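Local coordinates for protein PLP-Dependent L-Arginine Hydroxylase MppP (Streptomyces wadayamensis, PDB 6C9B) that acts as a PLP-dependent oxidase on L-arginine, with 4-hydroxy-2-ketoarginine and 2-ketoarginine as its products, at residues F69-P78 and R192-Y203. Numbering follows the deposited sequence.
Sequences FTLLGQHGYP and RGFDAAAHYDHY
The Q74 carboxamide lies over one face of the R192 guanidinium, with Q74 CD 3.2 Å from R192 NH2 and the two planes 17° apart, which defines a stack rather than a bond. In-plane bonding from R192 NH2 to A198 O and the salt bridge from NH1 to E217 occupy the guanidinium edge while Q74 lies over one face. Over the Y203 ring sits Y77 CA, 4.2 Å from the ring centroid and 25° off the normal, a CH-pi contact. Y203 OH, itself bonded to E217, meets the edge of the F69 ring at CE1.

The turn of the Q74 chain at chi2 (-49°) lays the amide against the guanidinium with OE1 at H202 N and NE2 at Y200 O. H202 N donates to Q74 OE1 over 2.8 Å, whereas Q74 NE2 donates to Y200 O at 2.9 Å and, within its own segment, to L72 O. Both NE2 partners lie close to the amide plane, fixing its rotation. Y200 O takes Q74 NE2 and H202 ND1 from opposite faces of its plane.

Helix 57-71 ends here in a Schellman motif, with Q74 N bonded to F69 O, G73 N to T70 O, and G73 at positive phi as C-prime residue. Within the aminotransferase fold, the bonds to D201, the N-cap, and H202, the first helical residue, join this helix end to the N-terminus of helix 202-209. D201 bonds through OD1 to A204 N, and its OD2 receives G76 N on the syn side at 2.8 Å. One water donates to both G73 O and H199 O, while L72 CD2 packs 3.6 Å from G193 CA.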
# COMPACT_ATOMS: atom_id res chain seq x y z
N PHE B 69 -20.00 -3.56 -5.00
CA PHE B 69 -20.62 -2.73 -6.04
C PHE B 69 -22.14 -2.82 -5.99
O PHE B 69 -22.83 -1.81 -6.10
CB PHE B 69 -20.11 -3.13 -7.41
CG PHE B 69 -18.70 -2.69 -7.69
CD1 PHE B 69 -18.44 -1.37 -8.04
CD2 PHE B 69 -17.65 -3.59 -7.67
CE1 PHE B 69 -17.16 -0.97 -8.31
CE2 PHE B 69 -16.37 -3.18 -7.95
CZ PHE B 69 -16.13 -1.86 -8.28
N THR B 70 -22.69 -4.03 -5.85
CA THR B 70 -24.14 -4.17 -5.86
C THR B 70 -24.75 -3.54 -4.61
O THR B 70 -25.82 -2.92 -4.68
CB THR B 70 -24.55 -5.64 -5.97
OG1 THR B 70 -24.11 -6.36 -4.83
CG2 THR B 70 -23.96 -6.26 -7.20
N LEU B 71 -24.09 -3.69 -3.46
CA LEU B 71 -24.56 -3.05 -2.23
C LEU B 71 -24.84 -1.58 -2.45
O LEU B 71 -25.82 -1.04 -1.91
CB LEU B 71 -23.52 -3.20 -1.13
CG LEU B 71 -23.73 -2.39 0.16
CD1 LEU B 71 -24.85 -2.99 0.96
CD2 LEU B 71 -22.47 -2.33 1.00
N LEU B 72 -23.98 -0.92 -3.22
CA LEU B 72 -24.04 0.53 -3.36
C LEU B 72 -24.61 0.97 -4.71
O LEU B 72 -24.43 2.13 -5.10
CB LEU B 72 -22.66 1.13 -3.10
CG LEU B 72 -22.07 0.83 -1.71
CD1 LEU B 72 -20.71 1.52 -1.56
CD2 LEU B 72 -23.00 1.27 -0.57
N GLY B 73 -25.33 0.09 -5.40
CA GLY B 73 -26.12 0.48 -6.55
C GLY B 73 -25.35 0.50 -7.85
O GLY B 73 -25.89 0.96 -8.86
N GLN B 74 -24.12 0.04 -7.84
CA GLN B 74 -23.23 0.18 -8.99
C GLN B 74 -23.27 -1.07 -9.85
O GLN B 74 -22.26 -1.73 -10.10
CB GLN B 74 -21.81 0.48 -8.51
CG GLN B 74 -21.70 1.68 -7.60
CD GLN B 74 -22.41 2.89 -8.16
OE1 GLN B 74 -22.02 3.44 -9.19
NE2 GLN B 74 -23.48 3.29 -7.52
N HIS B 75 -24.48 -1.36 -10.35
CA HIS B 75 -24.74 -2.63 -11.03
C HIS B 75 -24.00 -2.76 -12.35
O HIS B 75 -23.67 -3.87 -12.76
CB HIS B 75 -26.24 -2.79 -11.25
CG HIS B 75 -27.05 -2.62 -10.01
ND1 HIS B 75 -26.99 -3.51 -8.96
CD2 HIS B 75 -27.90 -1.64 -9.62
CE1 HIS B 75 -27.78 -3.10 -7.99
NE2 HIS B 75 -28.35 -1.96 -8.37
N GLY B 76 -23.73 -1.64 -13.04
CA GLY B 76 -23.04 -1.67 -14.31
C GLY B 76 -21.52 -1.71 -14.25
O GLY B 76 -20.87 -1.54 -15.29
N TYR B 77 -20.93 -1.94 -13.08
CA TYR B 77 -19.48 -2.04 -13.00
C TYR B 77 -18.99 -3.14 -13.94
O TYR B 77 -19.69 -4.13 -14.19
CB TYR B 77 -19.01 -2.30 -11.56
CG TYR B 77 -19.09 -3.74 -11.12
CD1 TYR B 77 -20.28 -4.30 -10.70
CD2 TYR B 77 -17.95 -4.54 -11.12
CE1 TYR B 77 -20.35 -5.63 -10.30
CE2 TYR B 77 -18.02 -5.87 -10.73
CZ TYR B 77 -19.21 -6.40 -10.31
OH TYR B 77 -19.28 -7.73 -9.92
N PRO B 78 -17.80 -2.97 -14.52
CA PRO B 78 -17.25 -4.01 -15.40
C PRO B 78 -16.75 -5.20 -14.61
O PRO B 78 -15.77 -5.10 -13.86
CB PRO B 78 -16.10 -3.28 -16.10
CG PRO B 78 -15.64 -2.29 -15.03
CD PRO B 78 -16.87 -1.83 -14.36
N ARG B 192 -18.86 6.91 -0.87
CA ARG B 192 -20.09 6.48 -1.54
C ARG B 192 -21.08 5.85 -0.57
O ARG B 192 -22.27 6.16 -0.59
CB ARG B 192 -19.77 5.50 -2.67
CG ARG B 192 -21.01 5.13 -3.48
CD ARG B 192 -20.76 3.95 -4.40
NE ARG B 192 -19.83 4.21 -5.51
CZ ARG B 192 -20.11 4.90 -6.60
NH1 ARG B 192 -19.20 4.97 -7.56
NH2 ARG B 192 -21.26 5.55 -6.74
N GLY B 193 -20.61 4.92 0.27
CA GLY B 193 -21.54 4.15 1.08
C GLY B 193 -22.33 4.96 2.09
O GLY B 193 -23.39 4.50 2.53
N PHE B 194 -21.87 6.16 2.43
CA PHE B 194 -22.56 6.95 3.44
C PHE B 194 -23.81 7.67 2.93
O PHE B 194 -24.68 8.01 3.75
CB PHE B 194 -21.62 8.00 4.04
CG PHE B 194 -20.56 7.41 4.88
CD1 PHE B 194 -20.87 6.79 6.09
CD2 PHE B 194 -19.26 7.41 4.45
CE1 PHE B 194 -19.87 6.22 6.85
CE2 PHE B 194 -18.26 6.84 5.22
CZ PHE B 194 -18.57 6.26 6.40
N ASP B 195 -23.94 7.94 1.64
CA ASP B 195 -25.00 8.81 1.15
C ASP B 195 -25.72 8.15 -0.02
O ASP B 195 -25.13 7.95 -1.08
CB ASP B 195 -24.41 10.17 0.74
CG ASP B 195 -25.47 11.24 0.58
OD1 ASP B 195 -26.62 10.89 0.22
OD2 ASP B 195 -25.13 12.42 0.83
N ALA B 196 -27.00 7.81 0.19
CA ALA B 196 -27.81 7.16 -0.83
C ALA B 196 -27.94 8.00 -2.09
O ALA B 196 -28.22 7.45 -3.17
CB ALA B 196 -29.20 6.85 -0.26
N ALA B 197 -27.72 9.31 -1.99
CA ALA B 197 -27.72 10.15 -3.19
C ALA B 197 -26.60 9.77 -4.14
O ALA B 197 -26.65 10.13 -5.32
CB ALA B 197 -27.60 11.63 -2.80
N ALA B 198 -25.58 9.07 -3.66
CA ALA B 198 -24.48 8.61 -4.50
C ALA B 198 -24.65 7.17 -4.94
O ALA B 198 -23.68 6.58 -5.43
CB ALA B 198 -23.15 8.77 -3.76
N HIS B 199 -25.83 6.58 -4.76
CA HIS B 199 -26.03 5.17 -5.09
C HIS B 199 -26.73 4.97 -6.42
O HIS B 199 -27.02 3.82 -6.77
CB HIS B 199 -26.81 4.46 -3.99
CG HIS B 199 -26.08 4.44 -2.68
ND1 HIS B 199 -26.60 3.85 -1.54
CD2 HIS B 199 -24.88 4.96 -2.32
CE1 HIS B 199 -25.75 4.02 -0.54
NE2 HIS B 199 -24.69 4.68 -0.99
N TYR B 200 -26.99 6.02 -7.18
CA TYR B 200 -27.35 5.82 -8.57
C TYR B 200 -26.14 5.23 -9.30
O TYR B 200 -25.00 5.38 -8.86
CB TYR B 200 -27.80 7.12 -9.21
CG TYR B 200 -26.73 8.17 -9.38
CD1 TYR B 200 -25.90 8.15 -10.50
CD2 TYR B 200 -26.55 9.19 -8.45
CE1 TYR B 200 -24.93 9.12 -10.70
CE2 TYR B 200 -25.56 10.17 -8.63
CZ TYR B 200 -24.76 10.10 -9.76
OH TYR B 200 -23.80 11.04 -10.01
N ASP B 201 -26.41 4.51 -10.39
CA ASP B 201 -25.36 3.72 -11.05
C ASP B 201 -24.43 4.66 -11.83
O ASP B 201 -24.79 5.17 -12.89
CB ASP B 201 -26.00 2.69 -11.97
CG ASP B 201 -25.01 1.69 -12.51
OD1 ASP B 201 -23.79 2.00 -12.55
OD2 ASP B 201 -25.43 0.57 -12.88
N HIS B 202 -23.23 4.90 -11.29
CA HIS B 202 -22.27 5.81 -11.93
C HIS B 202 -21.66 5.20 -13.18
O HIS B 202 -21.34 5.91 -14.14
CB HIS B 202 -21.13 6.15 -10.96
CG HIS B 202 -21.52 7.07 -9.84
ND1 HIS B 202 -22.72 6.96 -9.17
CD2 HIS B 202 -20.85 8.10 -9.26
CE1 HIS B 202 -22.78 7.91 -8.25
NE2 HIS B 202 -21.67 8.61 -8.28
N TYR B 203 -21.49 3.89 -13.18
CA TYR B 203 -20.88 3.23 -14.33
C TYR B 203 -21.80 3.27 -15.53
O TYR B 203 -21.33 3.42 -16.67
CB TYR B 203 -20.48 1.81 -13.94
CG TYR B 203 -19.43 1.84 -12.85
CD1 TYR B 203 -18.10 1.99 -13.18
CD2 TYR B 203 -19.78 1.78 -11.50
CE1 TYR B 203 -17.11 2.07 -12.20
CE2 TYR B 203 -18.79 1.85 -10.51
CZ TYR B 203 -17.46 2.00 -10.89
OH TYR B 203 -16.46 2.08 -9.97
O HOH W 1 -28.45 2.08 -8.71